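Side-chain contacts in hypothetical conserved protein (Geobacillus kaustophilus, PDB 2R5X), which is of unknown function, a YugN-like family protein whose curved antiparallel sheet packs against two helices: residues 31-34 / 40-43; 27-32 / 106-111; 18-23 / 73-78; 51-56 / 95-100. The protein carries 1 engineered substitution. All blocks are in the same frame, centred on the assembly; numbering follows the deposited sequence. Where two conformers were deposited one is given.

In the fold
All four contacts lie on one antiparallel sheet and the two helices packed against it. Contact 3 is the buried one, carried by methyl groups alone, where helix 17-26 rests on strand 71-84. Contacts 1 and 2 share strand 30-32 and are partly buried: contact 1 pairs it with strand 39-48 through a backbone bond, bridging water and charged ends, whereas contact 2 brings the turn before it against helix 99-117 by side-chain packing. Contact 4 lies farther out, about 21 Å from contact 3 between centres, and sets a tyrosine against the entry of that same helix. Salt bridges R31-D21 and D43-R56 tie contact 1 to contacts 3 and 4 respectively.

Contact 1: 31-34 / 40-43; sequences RAAQ and VTYD
R31 and Y42 form an antiparallel non-hydrogen-bonded pair, their CA atoms 4.5 Å apart, in the beta hairpin of strands 30-32 and 39-48. One residue on, A32 N donates to T41 O at 2.8 Å, and R31 CA adds a C-H...O contact to the same oxygen. The return bond is not made directly. A water accepts from T41 N at 3.1 Å and lies 2.7 Å from A32 O, so the pairing opens here into a water-bridged end; the same water also accepts from R31 NH2. A33, with positive phi, then turns the chain away. A second water joins A33 O to T41 OG1, a hydroxyl that is also hydrogen-bonded to Q58.

On the face of R31 and Y42, in the conformer given, one of two deposited for R31, the arginine chain, bent at chi2 (-73°), runs alongside the ring and in the same direction. R31 NE comes to 3.5 Å from Y42 CE1, with the guanidinium plane turned 76° from the ring. V40 CG1 sits over one guanidinium face, towards its rim. On the other face, A32 CB rests 3.4 Å from D43 OD2 and 4.1 Å from T41 CG2.

D21 of helix 17-26 receives both polar ends, bonding Y42 OH through OD1 and, in this R31 conformer, forming a salt bridge with R31 NH1 through OD2. L17, L20 and M24 of that helix cover Y42, while D43 OD2 forms a salt bridge with R56 of the adjacent strand 51-61.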
loop_
_atom_site.group_PDB
_atom_site.type_symbol
_atom_site.label_atom_id
_atom_site.label_comp_id
_atom_site.label_asym_id
_atom_site.label_seq_id
_atom_site.Cartn_x
_atom_site.Cartn_y
_atom_site.Cartn_z
ATOM N N ARG A 31 -5.910 0.891 -7.175
ATOM C CA ARG A 31 -6.314 2.027 -6.382
ATOM C C ARG A 31 -7.551 1.741 -5.597
ATOM O O ARG A 31 -8.415 1.095 -6.075
ATOM C CB ARG A 31 -6.617 3.198 -7.258
ATOM C CG ARG A 31 -5.464 4.020 -7.593
ATOM C CD ARG A 31 -4.970 4.866 -6.464
ATOM N NE ARG A 31 -4.091 5.779 -7.103
ATOM C CZ ARG A 31 -4.346 7.048 -7.259
ATOM N NH1 ARG A 31 -3.510 7.795 -7.920
ATOM N NH2 ARG A 31 -5.404 7.555 -6.701
ATOM N N ALA A 32 -7.612 2.244 -4.398
ATOM C CA ALA A 32 -8.766 2.032 -3.540
ATOM C C ALA A 32 -9.128 3.337 -2.858
ATOM O O ALA A 32 -8.398 4.324 -2.981
ATOM C CB ALA A 32 -8.469 0.948 -2.511
ATOM N N ALA A 33 -10.262 3.332 -2.150
ATOM C CA ALA A 33 -10.756 4.480 -1.365
ATOM C C ALA A 33 -10.603 5.806 -2.096
ATOM O O ALA A 33 -10.076 6.775 -1.549
ATOM C CB ALA A 33 -10.082 4.534 -0.002
ATOM N N GLN A 34 -11.062 5.833 -3.341
ATOM C CA GLN A 34 -10.759 6.945 -4.241
ATOM C C GLN A 34 -11.613 8.189 -4.003
ATOM O O GLN A 34 -11.443 9.203 -4.677
ATOM C CB GLN A 34 -10.816 6.493 -5.701
ATOM C CG GLN A 34 -9.707 5.529 -6.070
ATOM C CD GLN A 34 -9.776 5.063 -7.504
ATOM O OE1 GLN A 34 -9.111 5.619 -8.375
ATOM N NE2 GLN A 34 -10.580 4.035 -7.760
ATOM N N VAL A 40 -3.865 8.934 -1.099
ATOM C CA VAL A 40 -3.915 7.895 -2.132
ATOM C C VAL A 40 -3.774 6.535 -1.460
ATOM O O VAL A 40 -2.970 6.373 -0.546
ATOM C CB VAL A 40 -2.855 8.077 -3.268
ATOM C CG1 VAL A 40 -3.145 9.333 -4.077
ATOM C CG2 VAL A 40 -1.416 8.088 -2.726
ATOM N N THR A 41 -4.558 5.569 -1.927
ATOM C CA THR A 41 -4.652 4.260 -1.304
ATOM C C THR A 41 -4.550 3.169 -2.365
ATOM O O THR A 41 -5.159 3.274 -3.433
ATOM C CB THR A 41 -5.997 4.117 -0.561
ATOM O OG1 THR A 41 -6.162 5.219 0.340
ATOM C CG2 THR A 41 -6.047 2.835 0.227
ATOM N N TYR A 42 -3.778 2.126 -2.064
ATOM C CA TYR A 42 -3.607 0.997 -2.974
ATOM C C TYR A 42 -3.838 -0.300 -2.230
ATOM O O TYR A 42 -3.276 -0.505 -1.158
ATOM C CB TYR A 42 -2.196 0.973 -3.549
ATOM C CG TYR A 42 -1.750 2.257 -4.181
ATOM C CD1 TYR A 42 -1.923 2.481 -5.545
ATOM C CD2 TYR A 42 -1.140 3.253 -3.417
ATOM C CE1 TYR A 42 -1.482 3.661 -6.132
ATOM C CE2 TYR A 42 -0.725 4.441 -3.985
ATOM C CZ TYR A 42 -0.892 4.637 -5.341
ATOM O OH TYR A 42 -0.464 5.814 -5.896
ATOM N N ASP A 43 -4.656 -1.176 -2.801
ATOM C CA ASP A 43 -4.964 -2.459 -2.169
ATOM C C ASP A 43 -4.485 -3.606 -3.034
ATOM O O ASP A 43 -4.664 -3.582 -4.249
ATOM C CB ASP A 43 -6.472 -2.625 -1.964
ATOM C CG ASP A 43 -6.997 -1.863 -0.772
ATOM O OD1 ASP A 43 -6.198 -1.259 -0.029
ATOM O OD2 ASP A 43 -8.233 -1.875 -0.581
HETATM O O HOH W 1 -6.724 6.228 -4.008
HETATM O O HOH W 2 -7.570 7.113 -0.569
#

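Contact 2: 27-32 / 106-111; sequences LGFVRA and QNVLAQ
L27 and F29 flank G28, the C-prime residue of the Schellman motif that closes helix 17-26, and both reach helix 99-117, which lies over the antiparallel sheet. The turn thus joins the end of one helix to the flank of the other just before the chain enters strand 30-32.

The apolar part is F29 against V108. The two side chains point at one another, and V108 CG1 meets the far end of the phenyl ring obliquely, 3.6 Å from F29 CE2 and 3.8 Å from F29 CZ. With V108 CG1 opposite the backbone N (chi1 172°), this methyl is the branch that touches the ring. The buried ring is further packed by L55 and V57 of strand 51-61 and by V112 of the helix, so F29 fills the seam between helix and sheet. V108 itself also rests on L55, R44 and Y46.

The mixed part is L27 against Q111, farther toward the surface. No hydrogen bond links the segments; the leucine and glutamine chains run antiparallel, flank to flank. Q111 CG is tucked between its own backbone N and carbonyl carbon (chi1 68°), and the chain then runs out extended past the leucine methyls. Q111 CG is 3.9 Å from both L27 CD1 and L27 CD2, and the amide end comes closest, with Q111 NE2 at 3.3 Å from L27 CD2.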
loop_
_atom_site.group_PDB
_atom_site.type_symbol
_atom_site.label_atom_id
_atom_site.label_comp_id
_atom_site.label_asym_id
_atom_site.label_seq_id
_atom_site.Cartn_x
_atom_site.Cartn_y
_atom_site.Cartn_z
ATOM N N LEU A 27 3.199 -4.222 -8.974
ATOM C CA LEU A 27 3.268 -5.140 -7.842
ATOM C C LEU A 27 1.915 -5.686 -7.410
ATOM O O LEU A 27 1.786 -6.251 -6.325
ATOM C CB LEU A 27 4.015 -4.504 -6.669
ATOM C CG LEU A 27 5.443 -4.046 -7.016
ATOM C CD1 LEU A 27 6.083 -3.357 -5.837
ATOM C CD2 LEU A 27 6.306 -5.192 -7.490
ATOM N N GLY A 28 0.916 -5.534 -8.273
ATOM C CA GLY A 28 -0.390 -6.162 -8.065
ATOM C C GLY A 28 -1.414 -5.354 -7.282
ATOM O O GLY A 28 -2.457 -5.886 -6.903
ATOM N N PHE A 29 -1.132 -4.075 -7.055
ATOM C CA PHE A 29 -2.048 -3.203 -6.313
ATOM C C PHE A 29 -3.012 -2.518 -7.270
ATOM O O PHE A 29 -2.648 -2.194 -8.402
ATOM C CB PHE A 29 -1.285 -2.124 -5.530
ATOM C CG PHE A 29 -0.492 -2.644 -4.365
ATOM C CD1 PHE A 29 -0.988 -2.538 -3.064
ATOM C CD2 PHE A 29 0.765 -3.209 -4.558
ATOM C CE1 PHE A 29 -0.259 -3.011 -1.986
ATOM C CE2 PHE A 29 1.506 -3.681 -3.486
ATOM C CZ PHE A 29 1.001 -3.586 -2.197
ATOM N N VAL A 30 -4.243 -2.300 -6.815
ATOM C CA VAL A 30 -5.183 -1.424 -7.523
ATOM C C VAL A 30 -5.525 -0.232 -6.618
ATOM O O VAL A 30 -5.419 -0.343 -5.391
ATOM C CB VAL A 30 -6.472 -2.170 -7.975
ATOM C CG1 VAL A 30 -6.125 -3.316 -8.923
ATOM C CG2 VAL A 30 -7.285 -2.675 -6.778
ATOM N N ARG A 31 -5.910 0.891 -7.175
ATOM C CA ARG A 31 -6.314 2.027 -6.382
ATOM C C ARG A 31 -7.551 1.741 -5.597
ATOM O O ARG A 31 -8.415 1.095 -6.075
ATOM C CB ARG A 31 -6.617 3.198 -7.258
ATOM C CG ARG A 31 -5.464 4.020 -7.593
ATOM C CD ARG A 31 -4.970 4.866 -6.464
ATOM N NE ARG A 31 -4.091 5.779 -7.103
ATOM C CZ ARG A 31 -4.346 7.048 -7.259
ATOM N NH1 ARG A 31 -3.510 7.795 -7.920
ATOM N NH2 ARG A 31 -5.404 7.555 -6.701
ATOM N N ALA A 32 -7.612 2.244 -4.398
ATOM C CA ALA A 32 -8.766 2.032 -3.540
ATOM C C ALA A 32 -9.128 3.337 -2.858
ATOM O O ALA A 32 -8.398 4.324 -2.981
ATOM C CB ALA A 32 -8.469 0.948 -2.511
ATOM N N GLN A 106 4.591 -9.137 3.875
ATOM C CA GLN A 106 5.946 -8.674 4.189
ATOM C C GLN A 106 6.857 -8.679 2.965
ATOM O O GLN A 106 7.639 -7.750 2.777
ATOM C CB GLN A 106 6.557 -9.513 5.311
ATOM C CG GLN A 106 6.137 -9.067 6.702
ATOM C CD GLN A 106 6.457 -10.088 7.782
ATOM O OE1 GLN A 106 7.056 -11.131 7.516
ATOM N NE2 GLN A 106 6.052 -9.787 9.014
ATOM N N ASN A 107 6.734 -9.720 2.135
ATOM C CA ASN A 107 7.523 -9.863 0.909
ATOM C C ASN A 107 7.187 -8.806 -0.131
ATOM O O ASN A 107 8.079 -8.261 -0.785
ATOM C CB ASN A 107 7.327 -11.258 0.288
ATOM C CG ASN A 107 7.731 -12.391 1.229
ATOM O OD1 ASN A 107 8.413 -12.174 2.235
ATOM N ND2 ASN A 107 7.298 -13.605 0.911
ATOM N N VAL A 108 5.894 -8.535 -0.286
ATOM C CA VAL A 108 5.420 -7.555 -1.254
ATOM C C VAL A 108 5.888 -6.154 -0.845
ATOM O O VAL A 108 6.341 -5.375 -1.682
ATOM C CB VAL A 108 3.881 -7.635 -1.435
ATOM C CG1 VAL A 108 3.367 -6.499 -2.299
ATOM C CG2 VAL A 108 3.496 -8.975 -2.058
ATOM N N LEU A 109 5.821 -5.854 0.448
ATOM C CA LEU A 109 6.279 -4.558 0.959
ATOM C C LEU A 109 7.792 -4.343 0.783
ATOM O O LEU A 109 8.241 -3.228 0.499
ATOM C CB LEU A 109 5.848 -4.382 2.421
ATOM C CG LEU A 109 4.321 -4.267 2.598
ATOM C CD1 LEU A 109 3.899 -4.457 4.045
ATOM C CD2 LEU A 109 3.788 -2.946 2.028
ATOM N N ALA A 110 8.566 -5.415 0.938
ATOM C CA ALA A 110 10.013 -5.385 0.666
ATOM C C ALA A 110 10.318 -5.003 -0.784
ATOM O O ALA A 110 11.255 -4.249 -1.054
ATOM C CB ALA A 110 10.638 -6.722 0.996
ATOM N N GLN A 111 9.520 -5.502 -1.720
ATOM C CA GLN A 111 9.721 -5.123 -3.107
ATOM C C GLN A 111 9.150 -3.745 -3.430
ATOM O O GLN A 111 9.651 -3.080 -4.325
ATOM C CB GLN A 111 9.277 -6.215 -4.094
ATOM C CG GLN A 111 7.791 -6.497 -4.179
ATOM C CD GLN A 111 7.484 -7.774 -4.945
ATOM O OE1 GLN A 111 6.873 -8.705 -4.411
ATOM N NE2 GLN A 111 7.912 -7.826 -6.197
#

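Contact 3: 18-23 / 73-78; sequences SRLDDI and IKLLTP
L20 meets I73 and L75 methyl to methyl; no ring, amide or guanidinium plane takes part between helix segment 18-23 and strand segment 73-78, so there is neither face nor edge to the contact. A single branch, L20 CD2, does all the touching. It lies 3.8 Å from I73 CG2 and equally 3.8 Å from L75 CD2, bridging two residues that are next but one on the strand and point to the same side of it. The L20 side chain is nearly perpendicular to that of I73 and lies aslant that of L75. Its CG lies opposite the backbone N (chi1 -178°), which carries CD2 out to the strand. I73 offers the branch methyl CG2, and L75 its CD2. Between these two, K74 turns away from the helix.

This is plain buried helix-on-sheet packing, in which three aliphatic side chains close the space between helix 17-26 and strand 71-84. I73 touches V40 of strand 39-48, and L75 packs on V57 of strand 51-61. L116 touches both L75 and I23, so helix 99-117 also meets helix 17-26 on this face of the sheet.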
loop_
_atom_site.group_PDB
_atom_site.type_symbol
_atom_site.label_atom_id
_atom_site.label_comp_id
_atom_site.label_asym_id
_atom_site.label_seq_id
_atom_site.Cartn_x
_atom_site.Cartn_y
_atom_site.Cartn_z
ATOM N N SER A 18 3.032 9.749 -9.854
ATOM C CA SER A 18 3.108 9.007 -11.118
ATOM C C SER A 18 4.077 7.828 -11.019
ATOM O O SER A 18 3.813 6.744 -11.547
ATOM C CB SER A 18 3.526 9.936 -12.256
ATOM O OG SER A 18 4.777 10.538 -11.974
ATOM N N ARG A 19 5.185 8.047 -10.321
ATOM C CA ARG A 19 6.186 7.014 -10.094
ATOM C C ARG A 19 5.687 5.965 -9.101
ATOM O O ARG A 19 5.973 4.776 -9.257
ATOM C CB ARG A 19 7.498 7.641 -9.621
ATOM C CG ARG A 19 8.024 8.723 -10.560
ATOM C CD ARG A 19 9.475 9.063 -10.282
ATOM N NE ARG A 19 9.946 10.137 -11.154
ATOM C CZ ARG A 19 11.218 10.499 -11.293
ATOM N NH1 ARG A 19 12.179 9.875 -10.621
ATOM N NH2 ARG A 19 11.533 11.492 -12.113
ATOM N N LEU A 20 4.925 6.410 -8.101
ATOM C CA LEU A 20 4.300 5.503 -7.135
ATOM C C LEU A 20 3.260 4.607 -7.812
ATOM O O LEU A 20 3.283 3.382 -7.630
ATOM C CB LEU A 20 3.676 6.279 -5.962
ATOM C CG LEU A 20 3.017 5.432 -4.857
ATOM C CD1 LEU A 20 4.021 4.474 -4.214
ATOM C CD2 LEU A 20 2.374 6.323 -3.808
ATOM N N ASP A 21 2.373 5.233 -8.593
ATOM C CA ASP A 21 1.337 4.556 -9.379
ATOM C C ASP A 21 1.872 3.427 -10.267
ATOM O O ASP A 21 1.302 2.333 -10.293
ATOM C CB ASP A 21 0.582 5.562 -10.259
ATOM C CG ASP A 21 -0.612 6.190 -9.558
ATOM O OD1 ASP A 21 -1.263 5.513 -8.737
ATOM O OD2 ASP A 21 -0.917 7.366 -9.848
ATOM N N ASP A 22 2.960 3.709 -10.987
ATOM C CA ASP A 22 3.592 2.716 -11.848
ATOM C C ASP A 22 4.077 1.517 -11.038
ATOM O O ASP A 22 3.827 0.369 -11.413
ATOM C CB ASP A 22 4.740 3.346 -12.644
ATOM C CG ASP A 22 4.255 4.134 -13.852
ATOM O OD1 ASP A 22 3.327 3.662 -14.544
ATOM O OD2 ASP A 22 4.810 5.224 -14.118
ATOM N N ILE A 23 4.751 1.796 -9.923
ATOM C CA ILE A 23 5.280 0.762 -9.032
ATOM C C ILE A 23 4.164 -0.126 -8.464
ATOM O O ILE A 23 4.261 -1.352 -8.524
ATOM C CB ILE A 23 6.159 1.378 -7.904
ATOM C CG1 ILE A 23 7.494 1.843 -8.488
ATOM C CG2 ILE A 23 6.411 0.371 -6.766
ATOM C CD1 ILE A 23 8.282 2.762 -7.598
ATOM N N ILE A 73 4.085 12.346 -2.561
ATOM C CA ILE A 73 3.383 11.451 -1.644
ATOM C C ILE A 73 4.288 11.009 -0.489
ATOM O O ILE A 73 5.392 10.507 -0.702
ATOM C CB ILE A 73 2.777 10.216 -2.403
ATOM C CG1 ILE A 73 1.884 10.658 -3.578
ATOM C CG2 ILE A 73 2.011 9.272 -1.458
ATOM C CD1 ILE A 73 0.707 11.596 -3.214
ATOM N N LYS A 74 3.823 11.226 0.736
ATOM C CA LYS A 74 4.489 10.669 1.910
ATOM C C LYS A 74 3.693 9.439 2.383
ATOM O O LYS A 74 2.535 9.557 2.785
ATOM C CB LYS A 74 4.631 11.736 3.009
ATOM C CG LYS A 74 5.536 11.364 4.192
ATOM C CD LYS A 74 4.808 10.511 5.234
ATOM C CE LYS A 74 5.663 10.171 6.427
ATOM N NZ LYS A 74 5.045 9.060 7.202
ATOM N N LEU A 75 4.329 8.269 2.341
ATOM C CA LEU A 75 3.670 7.005 2.675
ATOM C C LEU A 75 3.511 6.791 4.176
ATOM O O LEU A 75 4.380 7.152 4.972
ATOM C CB LEU A 75 4.422 5.819 2.068
ATOM C CG LEU A 75 4.585 5.695 0.547
ATOM C CD1 LEU A 75 5.506 4.542 0.246
ATOM C CD2 LEU A 75 3.260 5.482 -0.161
ATOM N N LEU A 76 2.384 6.191 4.540
ATOM C CA LEU A 76 2.058 5.871 5.923
ATOM C C LEU A 76 2.358 4.397 6.191
ATOM O O LEU A 76 2.779 3.677 5.293
ATOM C CB LEU A 76 0.585 6.188 6.188
ATOM C CG LEU A 76 0.148 7.638 5.920
ATOM C CD1 LEU A 76 -1.363 7.724 5.786
ATOM C CD2 LEU A 76 0.640 8.595 7.013
ATOM N N THR A 77 2.158 3.953 7.425
ATOM C CA THR A 77 2.417 2.567 7.793
ATOM C C THR A 77 1.415 1.645 7.101
ATOM O O THR A 77 0.198 1.844 7.229
ATOM C CB THR A 77 2.377 2.397 9.324
ATOM O OG1 THR A 77 3.330 3.297 9.909
ATOM C CG2 THR A 77 2.714 0.962 9.747
ATOM N N PRO A 78 1.922 0.660 6.328
ATOM C CA PRO A 78 1.041 -0.286 5.632
ATOM C C PRO A 78 0.265 -1.162 6.588
ATOM O O PRO A 78 0.761 -1.483 7.677
ATOM C CB PRO A 78 2.016 -1.136 4.811
ATOM C CG PRO A 78 3.249 -0.303 4.703
ATOM C CD PRO A 78 3.338 0.379 6.030
#

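Contact 4: 51-56 / 95-100; sequences GTYYLR and EHFPSS
Y53, on strand 51-61 of the antiparallel sheet, packs against F97 and P98 at the entry to helix 99-117, with P98 at the N-cap position. The contact therefore joins a sheet strand to the loop that leads into the long C-terminal helix.

Van der Waals packing carries it, and no hydrogen bond crosses between the segments. With CG opposite its carbonyl carbon (chi1 -69°), the Y53 ring is carried out from the strand, where its CE1 edge meets F97 and its hydroxyl end meets P98. Y53 CE1 touches F97 CD1 at 3.8 Å; the two side chains cross one another and the rings meet obliquely. F97 reaches this point although its CB leaves the backbone neither toward the strand nor away from it, because the ring swings back to the tyrosine.

P98 comes from the direction opposite to Y53, and its ring carbons CD and CG approach the phenol end. The Y53 ring is thus bordered by an aromatic neighbour at CE1 and by the proline near CZ and the hydroxyl.

Other elements complete the setting. K82 of the neighbouring strand 71-84 touches both Y53 and F97, and its NZ is hydrogen-bonded to H96 O, a second link between loop and sheet. L101, in the first turn of the helix, and V48 of strand 39-48 also pack on Y53. The phenol end lies close against the proline: P98 CD is 3.6 Å from Y53 CZ and 3.3 Å from Y53 OH.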
loop_
_atom_site.group_PDB
_atom_site.type_symbol
_atom_site.label_atom_id
_atom_site.label_comp_id
_atom_site.label_asym_id
_atom_site.label_seq_id
_atom_site.Cartn_x
_atom_site.Cartn_y
_atom_site.Cartn_z
ATOM N N GLY A 51 -13.068 -15.144 2.976
ATOM C CA GLY A 51 -13.312 -13.812 2.433
ATOM C C GLY A 51 -12.129 -13.196 1.724
ATOM O O GLY A 51 -11.526 -13.823 0.862
ATOM N N THR A 52 -11.813 -11.959 2.089
ATOM C CA THR A 52 -10.762 -11.194 1.429
ATOM C C THR A 52 -9.851 -10.557 2.461
ATOM O O THR A 52 -10.309 -9.854 3.364
ATOM C CB THR A 52 -11.348 -10.081 0.520
ATOM O OG1 THR A 52 -12.134 -10.672 -0.517
ATOM C CG2 THR A 52 -10.249 -9.244 -0.120
ATOM N N TYR A 53 -8.562 -10.841 2.335
ATOM C CA TYR A 53 -7.538 -10.060 2.998
ATOM C C TYR A 53 -7.021 -9.063 1.993
ATOM O O TYR A 53 -6.916 -9.369 0.799
ATOM C CB TYR A 53 -6.397 -10.952 3.472
ATOM C CG TYR A 53 -6.778 -11.872 4.601
ATOM C CD1 TYR A 53 -6.694 -11.449 5.930
ATOM C CD2 TYR A 53 -7.220 -13.170 4.345
ATOM C CE1 TYR A 53 -7.042 -12.297 6.973
ATOM C CE2 TYR A 53 -7.568 -14.026 5.379
ATOM C CZ TYR A 53 -7.484 -13.586 6.688
ATOM O OH TYR A 53 -7.832 -14.442 7.711
ATOM N N TYR A 54 -6.703 -7.864 2.465
ATOM C CA TYR A 54 -6.155 -6.851 1.579
ATOM C C TYR A 54 -4.957 -6.131 2.195
ATOM O O TYR A 54 -5.010 -5.660 3.329
ATOM C CB TYR A 54 -7.235 -5.871 1.079
ATOM C CG TYR A 54 -8.050 -5.188 2.161
ATOM C CD1 TYR A 54 -7.677 -3.933 2.654
ATOM C CD2 TYR A 54 -9.207 -5.780 2.672
ATOM C CE1 TYR A 54 -8.427 -3.298 3.639
ATOM C CE2 TYR A 54 -9.964 -5.154 3.664
ATOM C CZ TYR A 54 -9.571 -3.912 4.134
ATOM O OH TYR A 54 -10.315 -3.288 5.106
ATOM N N LEU A 55 -3.868 -6.085 1.437
ATOM C CA LEU A 55 -2.676 -5.359 1.844
ATOM C C LEU A 55 -2.839 -3.918 1.386
ATOM O O LEU A 55 -2.900 -3.649 0.192
ATOM C CB LEU A 55 -1.424 -5.995 1.222
ATOM C CG LEU A 55 -0.051 -5.354 1.454
ATOM C CD1 LEU A 55 0.255 -5.177 2.945
ATOM C CD2 LEU A 55 1.031 -6.176 0.772
ATOM N N ARG A 56 -2.901 -2.994 2.339
ATOM C CA ARG A 56 -3.199 -1.602 2.026
ATOM C C ARG A 56 -1.993 -0.698 2.223
ATOM O O ARG A 56 -1.441 -0.622 3.320
ATOM C CB ARG A 56 -4.379 -1.110 2.875
ATOM C CG ARG A 56 -4.707 0.372 2.713
ATOM C CD ARG A 56 -6.147 0.685 3.132
ATOM N NE ARG A 56 -7.129 0.130 2.198
ATOM C CZ ARG A 56 -8.414 0.475 2.150
ATOM N NH1 ARG A 56 -8.900 1.391 2.978
ATOM N NH2 ARG A 56 -9.218 -0.090 1.264
ATOM N N GLU A 95 -9.044 -10.549 16.002
ATOM C CA GLU A 95 -8.863 -11.200 14.705
ATOM C C GLU A 95 -7.630 -12.103 14.688
ATOM O O GLU A 95 -6.582 -11.756 15.238
ATOM C CB GLU A 95 -8.755 -10.152 13.593
ATOM C CG GLU A 95 -9.905 -9.154 13.543
ATOM C CD GLU A 95 -9.518 -7.853 12.860
ATOM O OE1 GLU A 95 -9.409 -6.826 13.562
ATOM O OE2 GLU A 95 -9.307 -7.857 11.627
ATOM N N HIS A 96 -7.756 -13.254 14.075
ATOM C CA HIS A 96 -6.621 -14.101 13.843
ATOM C C HIS A 96 -6.159 -13.922 12.432
ATOM O O HIS A 96 -6.882 -14.127 11.501
ATOM C CB HIS A 96 -7.010 -15.540 14.061
ATOM C CG HIS A 96 -7.131 -15.919 15.501
ATOM N ND1 HIS A 96 -6.310 -16.843 16.098
ATOM C CD2 HIS A 96 -7.992 -15.510 16.460
ATOM C CE1 HIS A 96 -6.644 -16.979 17.363
ATOM N NE2 HIS A 96 -7.653 -16.173 17.612
ATOM N N PHE A 97 -4.934 -13.528 12.279
ATOM C CA PHE A 97 -4.326 -13.385 10.962
ATOM C C PHE A 97 -3.413 -14.569 10.668
ATOM O O PHE A 97 -2.588 -14.929 11.501
ATOM C CB PHE A 97 -3.561 -12.059 10.849
ATOM C CG PHE A 97 -4.455 -10.846 10.763
ATOM C CD1 PHE A 97 -4.985 -10.440 9.540
ATOM C CD2 PHE A 97 -4.769 -10.113 11.905
ATOM C CE1 PHE A 97 -5.813 -9.318 9.453
ATOM C CE2 PHE A 97 -5.598 -8.987 11.829
ATOM C CZ PHE A 97 -6.120 -8.593 10.602
ATOM N N PRO A 98 -3.577 -15.193 9.489
ATOM C CA PRO A 98 -2.763 -16.330 9.069
ATOM C C PRO A 98 -1.316 -15.939 8.827
ATOM O O PRO A 98 -1.052 -14.972 8.119
ATOM C CB PRO A 98 -3.417 -16.771 7.751
ATOM C CG PRO A 98 -4.221 -15.619 7.289
ATOM C CD PRO A 98 -4.606 -14.839 8.495
ATOM N N SER A 99 -0.390 -16.696 9.409
ATOM C CA SER A 99 1.040 -16.380 9.338
ATOM C C SER A 99 1.602 -16.380 7.911
ATOM O O SER A 99 2.468 -15.566 7.591
ATOM C CB SER A 99 1.847 -17.332 10.225
ATOM O OG SER A 99 1.554 -18.677 9.893
ATOM N N SER A 100 1.096 -17.282 7.071
ATOM C CA SER A 100 1.516 -17.371 5.668
ATOM C C SER A 100 1.180 -16.105 4.884
ATOM O O SER A 100 1.979 -15.636 4.075
ATOM C CB SER A 100 0.864 -18.576 4.983
ATOM O OG SER A 100 -0.550 -18.479 5.026
#